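Local coordinates for protein putative phosphohistidine phosphatase, SixA (Nakamurella multipartita, PDB 4HBZ) that probably removes the phosphoryl group from phosphohistidine, as a SixA-like member of the histidine phosphatase superfamily, at residues D36-L41 against T70-Q76; A52-L56 against T158-L162; D64-T70 against A85-D91; E92-G96 against V117-A121; E130-Q134 against S145-D149. All blocks are in the same frame, centred on the assembly; numbering follows the deposited sequence. Where two conformers were deposited one is given.

Contact 1. Residues D36-L41 against T70-Q76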
# COMPACT_ATOMS: atom_id res chain seq x y z
N ASP A 36 12.67 -16.49 7.99
CA ASP A 36 11.66 -15.89 7.14
C ASP A 36 11.95 -14.43 6.78
O ASP A 36 11.82 -14.02 5.65
CB ASP A 36 10.26 -15.96 7.78
CG ASP A 36 9.23 -15.25 6.92
OD1 ASP A 36 8.69 -15.95 6.00
OD2 ASP A 36 9.02 -14.02 7.08
N HIS A 37 12.42 -13.68 7.76
CA HIS A 37 12.59 -12.24 7.55
C HIS A 37 13.66 -11.99 6.46
O HIS A 37 13.57 -10.96 5.77
CB HIS A 37 13.01 -11.64 8.91
CG HIS A 37 12.95 -10.16 9.00
ND1 HIS A 37 14.08 -9.38 8.92
CD2 HIS A 37 11.92 -9.31 9.24
CE1 HIS A 37 13.75 -8.11 9.09
NE2 HIS A 37 12.44 -8.04 9.28
N ASP A 38 14.56 -12.93 6.22
CA ASP A 38 15.65 -12.84 5.20
C ASP A 38 15.27 -13.35 3.83
O ASP A 38 16.11 -13.31 2.86
CB ASP A 38 16.87 -13.67 5.64
CG ASP A 38 17.54 -13.09 6.87
OD1 ASP A 38 17.42 -11.86 7.09
OD2 ASP A 38 18.19 -13.86 7.60
N ARG A 39 14.04 -13.88 3.66
CA ARG A 39 13.70 -14.46 2.36
C ARG A 39 13.77 -13.39 1.24
O ARG A 39 13.16 -12.33 1.34
CB ARG A 39 12.27 -15.02 2.39
CG ARG A 39 12.18 -16.29 3.23
CD ARG A 39 10.74 -16.67 3.58
NE ARG A 39 10.00 -16.86 2.35
CZ ARG A 39 8.77 -16.48 2.11
NH1 ARG A 39 8.03 -15.88 3.04
NH2 ARG A 39 8.28 -16.66 0.88
N PRO A 40 14.52 -13.68 0.16
CA PRO A 40 14.70 -12.71 -0.89
C PRO A 40 13.60 -12.82 -1.94
O PRO A 40 12.90 -13.83 -2.04
CB PRO A 40 16.03 -13.14 -1.49
CG PRO A 40 15.97 -14.61 -1.44
CD PRO A 40 15.33 -14.90 -0.06
N LEU A 41 13.48 -11.79 -2.77
CA LEU A 41 12.63 -11.94 -3.94
C LEU A 41 13.18 -13.02 -4.87
O LEU A 41 14.42 -13.22 -5.01
CB LEU A 41 12.55 -10.66 -4.74
CG LEU A 41 11.86 -9.47 -4.02
CD1 LEU A 41 11.87 -8.24 -4.95
CD2 LEU A 41 10.51 -9.84 -3.49
N THR A 70 10.34 -4.21 7.45
CA THR A 70 11.77 -4.44 7.55
C THR A 70 12.22 -5.75 6.89
O THR A 70 13.41 -5.98 6.72
CB THR A 70 12.21 -4.44 9.00
OG1 THR A 70 11.34 -5.33 9.73
CG2 THR A 70 12.14 -2.99 9.57
N ALA A 71 11.29 -6.62 6.49
CA ALA A 71 11.66 -7.89 5.87
C ALA A 71 12.50 -7.62 4.60
O ALA A 71 12.26 -6.62 3.87
CB ALA A 71 10.45 -8.70 5.51
N ALA A 72 13.41 -8.52 4.30
CA ALA A 72 14.20 -8.41 3.05
C ALA A 72 13.28 -8.26 1.82
O ALA A 72 13.52 -7.47 0.94
CB ALA A 72 15.15 -9.57 2.88
N ARG A 73 12.20 -9.03 1.76
CA ARG A 73 11.40 -9.06 0.56
C ARG A 73 10.64 -7.79 0.29
O ARG A 73 10.42 -7.41 -0.87
CB ARG A 73 10.46 -10.28 0.56
CG ARG A 73 9.46 -10.37 1.72
CD ARG A 73 8.88 -11.78 1.77
NE ARG A 73 7.96 -12.05 2.88
CZ ARG A 73 8.32 -12.54 4.07
NH1 ARG A 73 9.61 -12.61 4.46
NH2 ARG A 73 7.40 -12.94 4.93
N THR A 74 10.21 -7.11 1.35
CA THR A 74 9.58 -5.80 1.24
C THR A 74 10.63 -4.71 0.90
O THR A 74 10.44 -3.89 0.04
CB THR A 74 8.78 -5.48 2.52
OG1 THR A 74 9.55 -5.90 3.65
CG2 THR A 74 7.47 -6.26 2.55
N ARG A 75 11.79 -4.74 1.56
CA ARG A 75 12.91 -3.85 1.23
C ARG A 75 13.32 -3.99 -0.24
O ARG A 75 13.50 -2.97 -0.92
CB ARG A 75 14.12 -4.12 2.12
CG ARG A 75 13.93 -3.76 3.57
CD ARG A 75 15.16 -4.18 4.39
NE ARG A 75 15.06 -3.84 5.80
CZ ARG A 75 15.41 -2.67 6.35
NH1 ARG A 75 15.97 -1.68 5.62
NH2 ARG A 75 15.27 -2.51 7.66
N GLN A 76 13.43 -5.22 -0.69
CA GLN A 76 13.85 -5.50 -2.05
C GLN A 76 12.79 -5.10 -3.05
O GLN A 76 13.10 -4.62 -4.15
CB GLN A 76 14.20 -6.98 -2.21
CG GLN A 76 15.52 -7.31 -1.51
CD GLN A 76 15.81 -8.79 -1.47
OE1 GLN A 76 15.10 -9.58 -2.06
NE2 GLN A 76 16.84 -9.20 -0.71
O HOH W 1 12.01 -11.39 3.47
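R73 meets D36 with its guanidinium almost perpendicular to the carboxylate, the two planes 86° apart, and both terminal nitrogens converge on a single oxygen. NH2 of R73 reaches OD2 of D36 at 2.9 Å along the syn lone pair, whereas NH1 approaches the same OD2 from above the carboxylate plane at 3.0 Å. The chain gets there by setting CG between the backbone N and the carbonyl carbon (chi1 60°) and running extended to NE. R39 supplies a second guanidinium: its NH1 lies over the centre of the R73 face, 3.5 Å from CZ of R73, and binds OD1 of D36 in a salt bridge. Y94 OH also bonds OD2, and R39 NE bonds G31 O.

H37 works at T70 and A71 instead. Its NE2 donates a hydrogen bond to OG1 of T70 at 3.0 Å, the oxygen in the ring plane, and that hydroxyl in turn bonds D91, while A71 CA packs over one ring face in a CH-pi contact. The carbonyl of H37 accepts from A72 N at the start of helix 72-81. Q76 suits its place because an extended chain carries a carbonyl oxygen, OE1, to the amide N of L41 at 2.8 Å; the two side chains lie alongside, pointing opposite ways. One aspartate thus serves two arginines, an ion network likely to offset their charge and fix the guanidinium of R73.

Contact 2. Residues A52-L56 against T158-L162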
# COMPACT_ATOMS: atom_id res chain seq x y z
N ALA A 52 6.01 -2.83 -11.44
CA ALA A 52 5.15 -2.01 -10.60
C ALA A 52 5.74 -0.63 -10.39
O ALA A 52 5.04 0.39 -10.51
CB ALA A 52 4.93 -2.69 -9.27
N GLY A 53 7.04 -0.56 -10.11
CA GLY A 53 7.71 0.76 -10.00
C GLY A 53 7.60 1.64 -11.23
O GLY A 53 7.41 2.85 -11.18
N GLN A 54 7.81 1.01 -12.39
CA GLN A 54 7.71 1.72 -13.65
C GLN A 54 6.32 2.30 -13.86
O GLN A 54 6.15 3.42 -14.33
CB GLN A 54 8.14 0.78 -14.79
CG GLN A 54 9.66 0.58 -14.76
CD GLN A 54 10.16 -0.52 -15.66
OE1 GLN A 54 9.35 -1.19 -16.32
NE2 GLN A 54 11.44 -0.75 -15.70
N TRP A 55 5.29 1.53 -13.50
CA TRP A 55 3.91 1.98 -13.59
C TRP A 55 3.67 3.13 -12.66
O TRP A 55 3.18 4.16 -13.07
CB TRP A 55 2.93 0.83 -13.32
CG TRP A 55 1.51 1.25 -13.69
CD1 TRP A 55 0.89 0.95 -14.82
CD2 TRP A 55 0.59 1.98 -12.90
NE1 TRP A 55 -0.35 1.49 -14.84
CE2 TRP A 55 -0.58 2.11 -13.65
CE3 TRP A 55 0.64 2.55 -11.64
CZ2 TRP A 55 -1.69 2.84 -13.17
CZ3 TRP A 55 -0.47 3.25 -11.17
CH2 TRP A 55 -1.60 3.38 -11.95
N LEU A 56 4.06 2.97 -11.40
CA LEU A 56 3.87 4.03 -10.38
C LEU A 56 4.55 5.33 -10.80
O LEU A 56 3.93 6.39 -10.72
CB LEU A 56 4.40 3.58 -9.02
CG LEU A 56 3.56 2.50 -8.34
CD1 LEU A 56 4.34 1.85 -7.21
CD2 LEU A 56 2.22 3.03 -7.88
N THR A 158 0.99 -7.05 -6.10
CA THR A 158 -0.17 -6.19 -6.36
C THR A 158 -0.14 -4.92 -5.58
O THR A 158 0.36 -4.88 -4.47
CB THR A 158 -1.47 -6.96 -6.01
OG1 THR A 158 -1.52 -8.17 -6.77
CG2 THR A 158 -2.75 -6.20 -6.30
N PHE A 159 -0.64 -3.85 -6.16
CA PHE A 159 -0.90 -2.66 -5.35
C PHE A 159 -2.24 -2.06 -5.69
O PHE A 159 -2.77 -2.20 -6.76
CB PHE A 159 0.22 -1.62 -5.50
CG PHE A 159 0.42 -1.07 -6.89
CD1 PHE A 159 -0.31 0.01 -7.36
CD2 PHE A 159 1.36 -1.68 -7.73
CE1 PHE A 159 -0.09 0.50 -8.64
CE2 PHE A 159 1.55 -1.21 -9.00
CZ PHE A 159 0.86 -0.11 -9.43
N ALA A 160 -2.80 -1.41 -4.68
CA ALA A 160 -4.05 -0.63 -4.77
C ALA A 160 -3.76 0.84 -4.59
O ALA A 160 -2.88 1.22 -3.78
CB ALA A 160 -5.03 -1.07 -3.68
N VAL A 161 -4.42 1.65 -5.38
CA VAL A 161 -4.29 3.09 -5.32
C VAL A 161 -5.61 3.65 -4.81
O VAL A 161 -6.67 3.36 -5.37
CB VAL A 161 -3.99 3.71 -6.70
CG1 VAL A 161 -3.83 5.24 -6.59
CG2 VAL A 161 -2.78 3.06 -7.35
N LEU A 162 -5.53 4.40 -3.71
CA LEU A 162 -6.68 4.98 -3.08
C LEU A 162 -6.51 6.48 -2.91
O LEU A 162 -5.40 6.97 -2.94
CB LEU A 162 -6.95 4.35 -1.71
CG LEU A 162 -7.06 2.82 -1.69
CD1 LEU A 162 -5.74 2.18 -1.29
CD2 LEU A 162 -8.17 2.36 -0.76
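F159 sets CG between its backbone N and carbonyl carbon (chi1 62°), which lifts the phenyl ring off strand 159-164 toward helix 43-59. From the helix, W55 holds CG anti to its own backbone N (chi1 -169°), and this carries the benzene half of the indole to the rim of that phenyl.

CE3 of W55 comes within 3.5 Å of CZ of F159. The two ring planes are inclined at 51° with centroids 5.5 Å apart, an oblique meeting. L56 approaches differently: its CD2 methyl rides over one face of the phenyl, 3.5 Å from CE1 of F159, in a CH-pi contact. A52 contributes its small methyl at the ring edge, CB lying 3.7 Å from CE2 of F159, and there an alanine lets the aromatic come close to the helix backbone. V161 adds a looser touch, its CG2 4.5 Å from CZ3 of W55.

All the touching atoms are carbon, as suits a contact without a hydrogen bond between the segments. V23 and M25 of the neighbouring strand also press on F159, and W55 stacks on H59. The axes of helix segment 52-56 and strand segment 159-162 run in nearly the same direction, 11.4 Å apart, the helix-on-sheet layering of the alpha/beta/alpha sandwich seen in the histidine phosphatase superfamily.

Contact 3. Residues D64-T70 against A85-D91. With ACY (acetic acid), chain B.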
# COMPACT_ATOMS: atom_id res chain seq x y z
N ASP A 64 6.05 10.68 -1.94
CA ASP A 64 6.72 11.55 -0.98
C ASP A 64 7.34 10.78 0.18
O ASP A 64 8.42 11.14 0.68
CB ASP A 64 5.80 12.63 -0.42
CG ASP A 64 5.25 13.52 -1.50
OD1 ASP A 64 6.09 14.16 -2.22
OD2 ASP A 64 4.01 13.54 -1.70
N VAL A 65 6.64 9.75 0.63
CA VAL A 65 7.00 8.99 1.83
C VAL A 65 6.65 7.52 1.62
O VAL A 65 5.59 7.21 1.07
CB VAL A 65 6.23 9.52 3.06
CG1 VAL A 65 6.53 8.73 4.30
CG2 VAL A 65 6.53 11.00 3.28
N VAL A 66 7.56 6.62 2.01
CA VAL A 66 7.29 5.19 1.95
C VAL A 66 7.33 4.71 3.40
O VAL A 66 8.22 5.12 4.19
CB VAL A 66 8.38 4.45 1.17
CG1 VAL A 66 8.06 2.97 1.08
CG2 VAL A 66 8.49 5.03 -0.22
N VAL A 67 6.36 3.86 3.74
CA VAL A 67 6.37 3.08 5.00
C VAL A 67 6.56 1.62 4.56
O VAL A 67 5.75 1.09 3.76
CB VAL A 67 5.11 3.25 5.86
CG1 VAL A 67 5.35 2.65 7.22
CG2 VAL A 67 4.69 4.74 5.95
N CYS A 68 7.62 0.97 5.05
CA CYS A 68 8.02 -0.32 4.52
C CYS A 68 8.35 -1.31 5.63
O CYS A 68 9.07 -0.99 6.55
CB CYS A 68 9.25 -0.13 3.63
SG CYS A 68 9.79 -1.58 2.68
N SER A 69 7.81 -2.52 5.53
CA SER A 69 8.24 -3.61 6.40
C SER A 69 9.75 -3.83 6.32
O SER A 69 10.38 -3.69 5.27
CB SER A 69 7.53 -4.89 5.97
OG SER A 69 8.06 -6.01 6.63
N THR A 70 10.34 -4.21 7.45
CA THR A 70 11.77 -4.44 7.55
C THR A 70 12.22 -5.75 6.89
O THR A 70 13.41 -5.98 6.72
CB THR A 70 12.21 -4.44 9.00
OG1 THR A 70 11.34 -5.33 9.73
CG2 THR A 70 12.14 -2.99 9.57
N ALA A 85 12.42 8.21 -2.29
CA ALA A 85 11.58 9.01 -1.43
C ALA A 85 12.12 8.82 -0.03
O ALA A 85 13.02 8.03 0.17
CB ALA A 85 10.12 8.58 -1.52
N GLN A 86 11.61 9.52 0.94
CA GLN A 86 12.04 9.23 2.30
C GLN A 86 11.35 7.93 2.72
O GLN A 86 10.17 7.76 2.44
CB GLN A 86 11.74 10.38 3.25
CG GLN A 86 10.33 10.91 3.28
CD GLN A 86 10.16 12.11 4.27
OE1 GLN A 86 10.22 11.94 5.49
NE2 GLN A 86 9.94 13.32 3.73
N VAL A 87 12.09 7.04 3.36
CA VAL A 87 11.57 5.72 3.74
C VAL A 87 11.57 5.56 5.25
O VAL A 87 12.57 5.90 5.91
CB VAL A 87 12.35 4.57 3.10
CG1 VAL A 87 11.69 3.21 3.44
CG2 VAL A 87 12.54 4.78 1.61
N ARG A 88 10.45 5.09 5.79
CA ARG A 88 10.30 4.74 7.19
C ARG A 88 10.18 3.22 7.26
O ARG A 88 9.13 2.67 6.92
CB ARG A 88 9.06 5.40 7.72
CG ARG A 88 9.10 6.95 7.65
CD ARG A 88 7.74 7.64 7.68
NE ARG A 88 7.16 7.66 9.00
CZ ARG A 88 7.21 8.69 9.87
NH1 ARG A 88 6.65 8.51 11.06
NH2 ARG A 88 7.83 9.84 9.61
N TYR A 89 11.26 2.56 7.65
CA TYR A 89 11.25 1.12 7.79
C TYR A 89 10.65 0.79 9.18
O TYR A 89 11.06 1.37 10.19
CB TYR A 89 12.64 0.51 7.66
CG TYR A 89 13.20 0.63 6.27
CD1 TYR A 89 12.71 -0.18 5.22
CD2 TYR A 89 14.16 1.60 5.98
CE1 TYR A 89 13.22 -0.05 3.94
CE2 TYR A 89 14.64 1.73 4.70
CZ TYR A 89 14.16 0.88 3.70
OH TYR A 89 14.69 1.04 2.41
N ARG A 90 9.75 -0.17 9.24
CA ARG A 90 9.01 -0.47 10.47
C ARG A 90 8.84 -1.95 10.68
O ARG A 90 8.24 -2.63 9.85
CB ARG A 90 7.66 0.21 10.44
CG ARG A 90 7.66 1.72 10.44
CD ARG A 90 8.08 2.25 11.79
NE ARG A 90 8.02 3.72 11.86
CZ ARG A 90 9.01 4.54 11.55
NH1 ARG A 90 10.18 4.11 11.04
NH2 ARG A 90 8.80 5.87 11.68
N ASP A 91 9.32 -2.44 11.83
CA ASP A 91 8.99 -3.79 12.26
C ASP A 91 7.50 -3.97 12.46
O ASP A 91 6.97 -5.08 12.27
CB ASP A 91 9.76 -4.12 13.53
CG ASP A 91 11.24 -4.38 13.29
OD1 ASP A 91 11.69 -4.98 12.25
OD2 ASP A 91 12.02 -4.04 14.24
C ACY B . 11.90 7.23 10.41
O ACY B . 12.21 6.01 10.33
OXT ACY B . 10.91 7.66 11.05
CH3 ACY B . 12.77 8.24 9.71
O HOH W 2 10.78 12.14 -0.00
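V66, C68, R88 and R90 join the two parallel strands of a beta-alpha-beta unit, 65-69 and 86-90, which are linked through helix 72-81; strand 86-90 forms one edge of the sheet. The ladder steps regularly: V66 N donates to Q86 O and V66 O accepts from R88 N at 2.7 Å, then C68 N donates to R88 O and C68 O accepts from R90 N at 2.9 Å. Beta-branched valines suit these extended positions. On the face covered by helix 72-81, V87 CG1 packs 4.1 Å from C68 CB, and Y89 lays CD1 3.8 Å from the same CB. On the face of V65 and V67, R88 lays CD 3.8 Å from V65 CG1.

R90 grips an acetate, probably from the crystallisation liquor, with its NH1 and NH2 in two nearly straight bonds, while NE pairs with E104 and NH1 also bonds Y89 O. Were R90 a leucine, E104 would probably be left without its charged mate and the acetate without its two bonds. Just past the ladder, T70 OG1 donates to OD1 of D91 at 2.6 Å, on the anti side of the carboxylate.

Contact 4. Residues E92-G96 against V117-A121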
# COMPACT_ATOMS: atom_id res chain seq x y z
N GLU A 92 6.79 -2.89 12.78
CA GLU A 92 5.33 -2.96 12.92
C GLU A 92 4.66 -3.44 11.66
O GLU A 92 3.60 -4.06 11.74
CB GLU A 92 4.75 -1.60 13.33
CG GLU A 92 5.18 -1.07 14.72
CD GLU A 92 6.55 -0.43 14.80
OE1 GLU A 92 7.39 -0.46 13.88
OE2 GLU A 92 6.83 0.11 15.90
N LEU A 93 5.27 -3.24 10.48
CA LEU A 93 4.66 -3.67 9.22
C LEU A 93 4.99 -5.13 8.92
O LEU A 93 4.43 -5.67 7.98
CB LEU A 93 5.06 -2.78 8.06
CG LEU A 93 4.16 -1.61 7.70
CD1 LEU A 93 3.92 -0.68 8.87
CD2 LEU A 93 4.64 -0.87 6.47
N TYR A 94 5.87 -5.75 9.68
CA TYR A 94 6.19 -7.18 9.53
C TYR A 94 5.26 -7.96 10.48
O TYR A 94 5.60 -8.31 11.58
CB TYR A 94 7.66 -7.43 9.82
CG TYR A 94 8.06 -8.88 9.71
CD1 TYR A 94 8.04 -9.55 8.49
CD2 TYR A 94 8.51 -9.59 10.82
CE1 TYR A 94 8.43 -10.83 8.36
CE2 TYR A 94 8.92 -10.91 10.71
CZ TYR A 94 8.85 -11.53 9.45
OH TYR A 94 9.30 -12.85 9.38
N GLY A 95 4.06 -8.20 9.99
CA GLY A 95 3.04 -8.90 10.75
C GLY A 95 2.04 -8.07 11.48
O GLY A 95 1.12 -8.61 12.08
N GLY A 96 2.15 -6.73 11.42
CA GLY A 96 1.13 -5.89 11.96
C GLY A 96 -0.20 -6.06 11.26
O GLY A 96 -0.27 -6.55 10.14
N VAL A 117 2.91 2.29 0.90
CA VAL A 117 3.09 1.30 1.95
C VAL A 117 3.50 -0.01 1.31
O VAL A 117 2.81 -0.46 0.42
CB VAL A 117 1.80 1.09 2.77
CG1 VAL A 117 1.96 0.04 3.87
CG2 VAL A 117 1.30 2.42 3.36
N VAL A 118 4.61 -0.62 1.74
CA VAL A 118 5.05 -1.90 1.21
C VAL A 118 5.03 -2.90 2.37
O VAL A 118 5.78 -2.80 3.33
CB VAL A 118 6.45 -1.80 0.58
CG1 VAL A 118 6.80 -3.13 -0.09
CG2 VAL A 118 6.52 -0.65 -0.47
N GLY A 119 4.08 -3.81 2.28
CA GLY A 119 3.92 -4.78 3.35
C GLY A 119 3.49 -6.15 2.89
O GLY A 119 3.83 -6.60 1.80
N HIS A 120 2.74 -6.84 3.76
CA HIS A 120 2.43 -8.24 3.59
C HIS A 120 0.92 -8.47 3.56
O HIS A 120 0.16 -7.75 4.23
CB HIS A 120 2.96 -9.04 4.81
CG HIS A 120 4.43 -8.85 5.08
ND1 HIS A 120 5.37 -9.71 4.56
CD2 HIS A 120 5.11 -7.85 5.70
CE1 HIS A 120 6.59 -9.26 4.89
NE2 HIS A 120 6.45 -8.15 5.59
N ALA A 121 0.47 -9.48 2.84
CA ALA A 121 -0.84 -10.02 3.00
C ALA A 121 -0.91 -10.88 4.24
O ALA A 121 0.09 -11.44 4.62
CB ALA A 121 -1.25 -10.82 1.81
O HOH W 3 2.16 -5.61 6.36
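H120 and L93 face each other where strand 114-119 of the central alpha/beta sheet runs out into a loop, beside the bend after strand 86-90. The H120 side chain can be followed outward. From CB the ring swings beside the backbone N (chi1 -55°), CG lying anti to the carbonyl carbon, and this turns the imidazole toward segment 92-96. CD2 comes first, 3.2 Å from the carbonyl O of L93, which sits at the ring edge near its plane. CE1 then passes 3.9 Å from CD1 of Y94. NE2, at the tip, lies 3.6 Å from that same CD1 and is hydrogen-bonded to S69 OG.

The rings form an offset edge-to-face pair, the edge of Y94 directed at the face of H120 with planes at 70°. Y94 OH goes to D36, and H27 and R73 also touch H120, a grouping consistent with the phosphate pocket of this superfamily. With an alanine in place of H120, S69 OG is likely to lose its ring partner and the Y94 edge the aromatic face it meets.

Glycines suit the turn: G95 has a positive phi at which a side chain would jam against the preceding carbonyl, and a CB on G96 would clash with E92 O. A water ties the backbones together, donating to L93 O at 2.8 Å and accepting from H120 N at 2.9 Å. Among the buried side chains, L93 and V117 meet at about a right angle, CD2 of L93 resting 3.8 Å from CG1 of V117.

Contact 5. Residues E130-Q134 against S145-D149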
# COMPACT_ATOMS: atom_id res chain seq x y z
N GLU A 130 -10.93 -2.06 4.47
CA GLU A 130 -11.49 -1.27 5.56
C GLU A 130 -11.61 0.19 5.22
O GLU A 130 -12.59 0.85 5.57
CB GLU A 130 -10.73 -1.47 6.84
CG GLU A 130 -10.94 -2.84 7.43
CD GLU A 130 -10.74 -2.92 8.92
OE1 GLU A 130 -10.36 -1.93 9.56
OE2 GLU A 130 -11.07 -4.01 9.44
N LEU A 131 -10.60 0.70 4.51
CA LEU A 131 -10.65 2.11 4.11
C LEU A 131 -11.79 2.38 3.14
O LEU A 131 -12.51 3.40 3.24
CB LEU A 131 -9.32 2.54 3.46
CG LEU A 131 -8.13 2.65 4.44
CD1 LEU A 131 -6.85 2.91 3.66
CD2 LEU A 131 -8.32 3.67 5.55
N VAL A 132 -11.97 1.45 2.20
CA VAL A 132 -13.09 1.58 1.22
C VAL A 132 -14.42 1.58 1.93
O VAL A 132 -15.31 2.40 1.64
CB VAL A 132 -13.00 0.51 0.13
CG1 VAL A 132 -14.31 0.37 -0.65
CG2 VAL A 132 -11.82 0.80 -0.75
N ARG A 133 -14.63 0.64 2.84
CA ARG A 133 -15.91 0.55 3.52
C ARG A 133 -16.18 1.76 4.38
O ARG A 133 -17.31 2.19 4.51
CB ARG A 133 -15.94 -0.75 4.33
CG ARG A 133 -15.86 -2.03 3.49
CD ARG A 133 -16.57 -2.06 2.11
NE ARG A 133 -18.00 -2.23 2.28
CZ ARG A 133 -18.89 -2.47 1.30
NH1 ARG A 133 -18.53 -2.61 0.01
NH2 ARG A 133 -20.17 -2.60 1.63
N GLN A 134 -15.15 2.30 5.02
CA GLN A 134 -15.32 3.51 5.85
C GLN A 134 -15.72 4.70 4.98
O GLN A 134 -16.57 5.51 5.35
CB GLN A 134 -14.03 3.78 6.65
CG GLN A 134 -14.11 4.97 7.60
CD GLN A 134 -15.04 4.75 8.81
OE1 GLN A 134 -15.30 3.63 9.23
NE2 GLN A 134 -15.45 5.82 9.40
N SER A 145 -23.39 -2.04 -1.63
CA SER A 145 -22.30 -1.74 -2.58
C SER A 145 -21.19 -2.82 -2.56
O SER A 145 -20.74 -3.28 -1.50
CB SER A 145 -21.66 -0.38 -2.29
OG SER A 145 -20.56 -0.16 -3.17
N GLY A 146 -20.75 -3.20 -3.76
CA GLY A 146 -19.62 -4.11 -3.93
C GLY A 146 -18.27 -3.39 -3.94
O GLY A 146 -17.24 -4.02 -4.29
N ALA A 147 -18.24 -2.08 -3.63
CA ALA A 147 -16.99 -1.30 -3.70
C ALA A 147 -15.97 -2.00 -2.83
O ALA A 147 -16.27 -2.42 -1.74
CB ALA A 147 -17.17 0.15 -3.22
N GLY A 148 -14.78 -2.20 -3.37
CA GLY A 148 -13.74 -2.89 -2.63
C GLY A 148 -13.58 -4.32 -3.11
O GLY A 148 -12.61 -4.95 -2.77
N ASP A 149 -14.60 -4.86 -3.79
CA ASP A 149 -14.51 -6.25 -4.27
C ASP A 149 -13.31 -6.48 -5.18
O ASP A 149 -12.91 -7.61 -5.30
CB ASP A 149 -15.81 -6.69 -4.96
CG ASP A 149 -16.94 -7.07 -3.97
OD1 ASP A 149 -16.73 -7.24 -2.72
OD2 ASP A 149 -18.09 -7.25 -4.45
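R133 supplies the polar part of this contact, reaching from helix 123-138 to two backbone carbonyls of the loop that follows it. Its NH1 donates to both: to O of S145 at 2.8 Å, coming from above that carbonyl's plane, and to O of A147 at 2.9 Å, where it lies in the carbonyl plane on a lone pair. Both oxygens sit in the guanidinium plane, at its edge, so the flat group is held by one nitrogen against two acceptors. NH2 adds a weak third bond to O of S145. The chain bends twice to arrive there, at chi2 (-35°) and chi3 (-77°). An arginine suits the place because its flat end can serve two carbonyls that point roughly the same way, toward its NH1.

The carbonyls are presented by a compact backbone structure. OG of S145 accepts from A147 N at 3.0 Å, which makes an ST turn, and a type II beta turn from G146 to D149 overlaps it, closed by D149 N donating to G146 O at 2.8 Å. G148 occupies the third position of that turn with a positive phi of 103°, where a CB would be jammed against the carbonyl O of A147.

V132 supplies the van der Waals part: its CG1 meets the methyl CB of A147 at 3.9 Å and rests against the A147-G148 peptide. A CB on G148 would come tight against that same CG1, a second reason for glycine. A147 and S145 also touch L136, one turn further along the helix.

From the N terminus, the loop after strand 20-26 opens contact 1, and helix 43-59 opens contact 2 before contact 1 closes at helix 72-81, so they cross. Contact 3 opens at strand 65-69, shares T70 with contact 1 and crosses it too, closing the beta-alpha-beta unit at strand 86-90. Contact 4 follows in series, returning to strand 114-119, the sheet neighbour of 65-69, and contact 5 folds the next loop back on helix 123-138. Contact 2 closes last, at strand 159-164, enclosing contacts 3, 4 and 5. Contact 1 meets contact 4 at D36 and Y94 and contact 3 at T74 and S69; contacts 3 and 4 meet at S69 and H120, 2 and 5 at L162 and V132.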